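Local atomic coordinates of agarase (Microbulbifer thermotolerans, PDB entry 3WZ1), a protein that hydrolyses internal beta-1,4-galactosidic linkages of agarose to give mainly neoagarotetraose, here represented by its GH16 catalytic domain. Residues A[106-112]-A[182-187]. Sequence-based numbering, arbitrary orientation.
Sequences ARAKLSN and WRDAFH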
loop_
_atom_site.group_PDB
_atom_site.type_symbol
_atom_site.label_atom_id
_atom_site.label_comp_id
_atom_site.label_asym_id
_atom_site.label_seq_id
_atom_site.Cartn_x
_atom_site.Cartn_y
_atom_site.Cartn_z
ATOM N N ALA A 106 6.453 4.453 1.088
ATOM C CA ALA A 106 5.918 5.234 -0.021
ATOM C C ALA A 106 5.663 6.656 0.423
ATOM O O ALA A 106 5.294 6.889 1.565
ATOM C CB ALA A 106 4.617 4.657 -0.528
ATOM N N ARG A 107 5.844 7.592 -0.507
ATOM C CA ARG A 107 5.376 8.957 -0.315
ATOM C C ARG A 107 4.229 9.160 -1.288
ATOM O O ARG A 107 4.390 8.984 -2.501
ATOM C CB ARG A 107 6.493 9.976 -0.563
ATOM C CG ARG A 107 6.032 11.431 -0.435
ATOM C CD ARG A 107 7.171 12.425 -0.548
ATOM N NE ARG A 107 6.701 13.745 -0.117
ATOM C CZ ARG A 107 6.431 14.775 -0.924
ATOM N NH1 ARG A 107 6.590 14.706 -2.235
ATOM N NH2 ARG A 107 6.005 15.907 -0.396
ATOM N N ALA A 108 3.057 9.464 -0.744
ATOM C CA ALA A 108 1.818 9.362 -1.540
ATOM C C ALA A 108 0.726 10.275 -1.049
ATOM O O ALA A 108 0.744 10.703 0.104
ATOM C CB ALA A 108 1.314 7.927 -1.560
ATOM N N LYS A 109 -0.204 10.581 -1.961
ATOM C CA LYS A 109 -1.383 11.411 -1.672
ATOM C C LYS A 109 -2.602 10.575 -1.990
ATOM O O LYS A 109 -2.858 10.274 -3.152
ATOM C CB LYS A 109 -1.360 12.685 -2.517
ATOM C CG LYS A 109 -2.455 13.686 -2.155
ATOM C CD LYS A 109 -2.281 14.959 -2.949
ATOM C CE LYS A 109 -3.389 15.960 -2.665
ATOM N NZ LYS A 109 -3.372 17.007 -3.723
ATOM N N LEU A 110 -3.342 10.202 -0.958
ATOM C CA LEU A 110 -4.552 9.385 -1.118
ATOM C C LEU A 110 -5.529 10.029 -2.091
ATOM O O LEU A 110 -5.638 11.256 -2.155
ATOM C CB LEU A 110 -5.304 9.228 0.197
ATOM C CG LEU A 110 -4.519 8.878 1.459
ATOM C CD1 LEU A 110 -5.467 8.692 2.634
ATOM C CD2 LEU A 110 -3.626 7.660 1.250
ATOM N N SER A 111 -6.282 9.210 -2.807
ATOM C CA SER A 111 -7.402 9.737 -3.549
ATOM C C SER A 111 -8.492 10.221 -2.591
ATOM O O SER A 111 -8.648 9.699 -1.484
ATOM C CB SER A 111 -7.981 8.676 -4.476
ATOM O OG SER A 111 -8.567 7.622 -3.719
ATOM N N ASN A 112 -9.273 11.207 -3.054
ATOM C CA ASN A 112 -10.367 11.740 -2.272
ATOM C C ASN A 112 -11.621 10.952 -2.602
ATOM O O ASN A 112 -12.558 11.445 -3.221
ATOM C CB ASN A 112 -10.513 13.222 -2.584
ATOM C CG ASN A 112 -11.552 13.912 -1.737
ATOM O OD1 ASN A 112 -12.216 13.322 -0.892
ATOM N ND2 ASN A 112 -11.685 15.226 -1.982
ATOM N N TRP A 182 -5.203 13.033 5.732
ATOM C CA TRP A 182 -4.051 12.534 4.994
ATOM C C TRP A 182 -4.163 12.807 3.492
ATOM O O TRP A 182 -3.161 13.085 2.846
ATOM C CB TRP A 182 -3.835 11.040 5.292
ATOM C CG TRP A 182 -3.717 10.801 6.772
ATOM C CD1 TRP A 182 -4.679 10.357 7.601
ATOM C CD2 TRP A 182 -2.583 11.108 7.597
ATOM N NE1 TRP A 182 -4.222 10.323 8.898
ATOM C CE2 TRP A 182 -2.938 10.798 8.923
ATOM C CE3 TRP A 182 -1.308 11.621 7.340
ATOM C CZ2 TRP A 182 -2.057 10.972 9.994
ATOM C CZ3 TRP A 182 -0.436 11.778 8.386
ATOM C CH2 TRP A 182 -0.812 11.474 9.703
ATOM N N ARG A 183 -5.382 12.772 2.954
ATOM C CA ARG A 183 -5.619 13.070 1.534
ATOM C C ARG A 183 -5.174 14.469 1.066
ATOM O O ARG A 183 -4.999 14.698 -0.142
ATOM C CB ARG A 183 -7.107 12.901 1.184
ATOM C CG ARG A 183 -7.977 13.878 1.979
ATOM C CD ARG A 183 -9.144 14.460 1.232
ATOM N NE ARG A 183 -9.707 15.524 2.077
ATOM C CZ ARG A 183 -10.594 15.362 3.059
ATOM N NH1 ARG A 183 -11.082 14.184 3.377
ATOM N NH2 ARG A 183 -11.014 16.434 3.737
ATOM N N ASP A 184 -4.976 15.403 1.997
ATOM C CA ASP A 184 -4.692 16.778 1.604
ATOM C C ASP A 184 -3.265 17.068 1.146
ATOM O O ASP A 184 -2.999 18.162 0.644
ATOM C CB ASP A 184 -5.028 17.730 2.753
ATOM C CG ASP A 184 -6.517 17.886 2.975
ATOM O OD1 ASP A 184 -7.306 17.522 2.090
ATOM O OD2 ASP A 184 -6.889 18.401 4.058
ATOM N N ALA A 185 -2.341 16.128 1.330
ATOM C CA ALA A 185 -0.944 16.343 0.984
ATOM C C ALA A 185 -0.256 15.025 0.785
ATOM O O ALA A 185 -0.804 13.980 1.136
ATOM C CB ALA A 185 -0.227 17.128 2.086
ATOM N N PHE A 186 0.944 15.065 0.219
ATOM C CA PHE A 186 1.804 13.883 0.221
ATOM C C PHE A 186 2.349 13.605 1.627
ATOM O O PHE A 186 2.810 14.512 2.309
ATOM C CB PHE A 186 2.940 14.020 -0.778
ATOM C CG PHE A 186 2.491 13.902 -2.192
ATOM C CD1 PHE A 186 1.955 14.993 -2.852
ATOM C CD2 PHE A 186 2.568 12.696 -2.855
ATOM C CE1 PHE A 186 1.530 14.881 -4.164
ATOM C CE2 PHE A 186 2.137 12.575 -4.165
ATOM C CZ PHE A 186 1.607 13.673 -4.817
ATOM N N HIS A 187 2.280 12.352 2.038
ATOM C CA HIS A 187 2.841 11.913 3.321
ATOM C C HIS A 187 3.669 10.689 3.067
ATOM O O HIS A 187 3.445 9.975 2.072
ATOM C CB HIS A 187 1.734 11.559 4.302
ATOM C CG HIS A 187 0.978 12.752 4.771
ATOM N ND1 HIS A 187 1.378 13.499 5.861
ATOM C CD2 HIS A 187 -0.124 13.363 4.272
ATOM C CE1 HIS A 187 0.548 14.513 6.016
ATOM N NE2 HIS A 187 -0.382 14.445 5.077
HETATM O O HOH W 1 5.707 13.636 2.413
HETATM O O HOH W 2 4.867 16.725 2.021
HETATM O O HOH W 3 -1.774 10.982 1.613
HETATM O O HOH W 4 -6.678 13.838 -2.435
#
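Ala108 and His187 form an antiparallel hydrogen-bonded pair. Ala108 N donates to His187 O at 2.9 Å, and His187 N returns a bond to Ala108 O at 3.0 Å. Both bonds are nearly straight at the hydrogen. A CA-H...O contact flanks them, with Arg107 CA 3.2 Å from His187 O.

Phe186 meets both Arg107 and Lys109: its ring takes Lys109, its CB takes the Arg107 guanidinium. Lys109 CB sits over the ring centre in a CH-pi contact, 3.7 Å from the centroid. The Lys109 chain is extended (chi1 -173°) and runs on past the ring, which brings its CE 3.2 Å from Arg183 O. Phe186 CB lies over the centre of the Arg107 guanidinium, 3.6 Å from Arg107 CZ. That guanidinium forms a salt bridge with Asp267, a ligand of a bound sodium ion. Cutting Phe186 back to an alanine removes the ring, and Lys109 CB would probably lose the face it rests on, its chain freer to turn.

Leu110 CD1 meets Trp182 CB at 3.9 Å, the two side chains lying side by side. Farther along, Arg183 CD packs on the Asn112 amide, whose OD1 is hydrogen-bonded to Asp139 N.

Four waters bridge the two segments. Water 1 accepts from Arg107 NE and donates weakly to Phe186 O; water 2 accepts from Arg107 NH2 and donates to the same oxygen. Water 3 accepts from Leu110 N and lies by Ala108 O and Trp182 O, while water 4 lies by Leu110 O and Arg183 O.

The pairing joins the end of strand 102-109 to the start of strand 187-195, which follows the short 3-10 turn 182-184. These are neighbouring antiparallel strands in the beta-jelly roll of the GH16 catalytic domain.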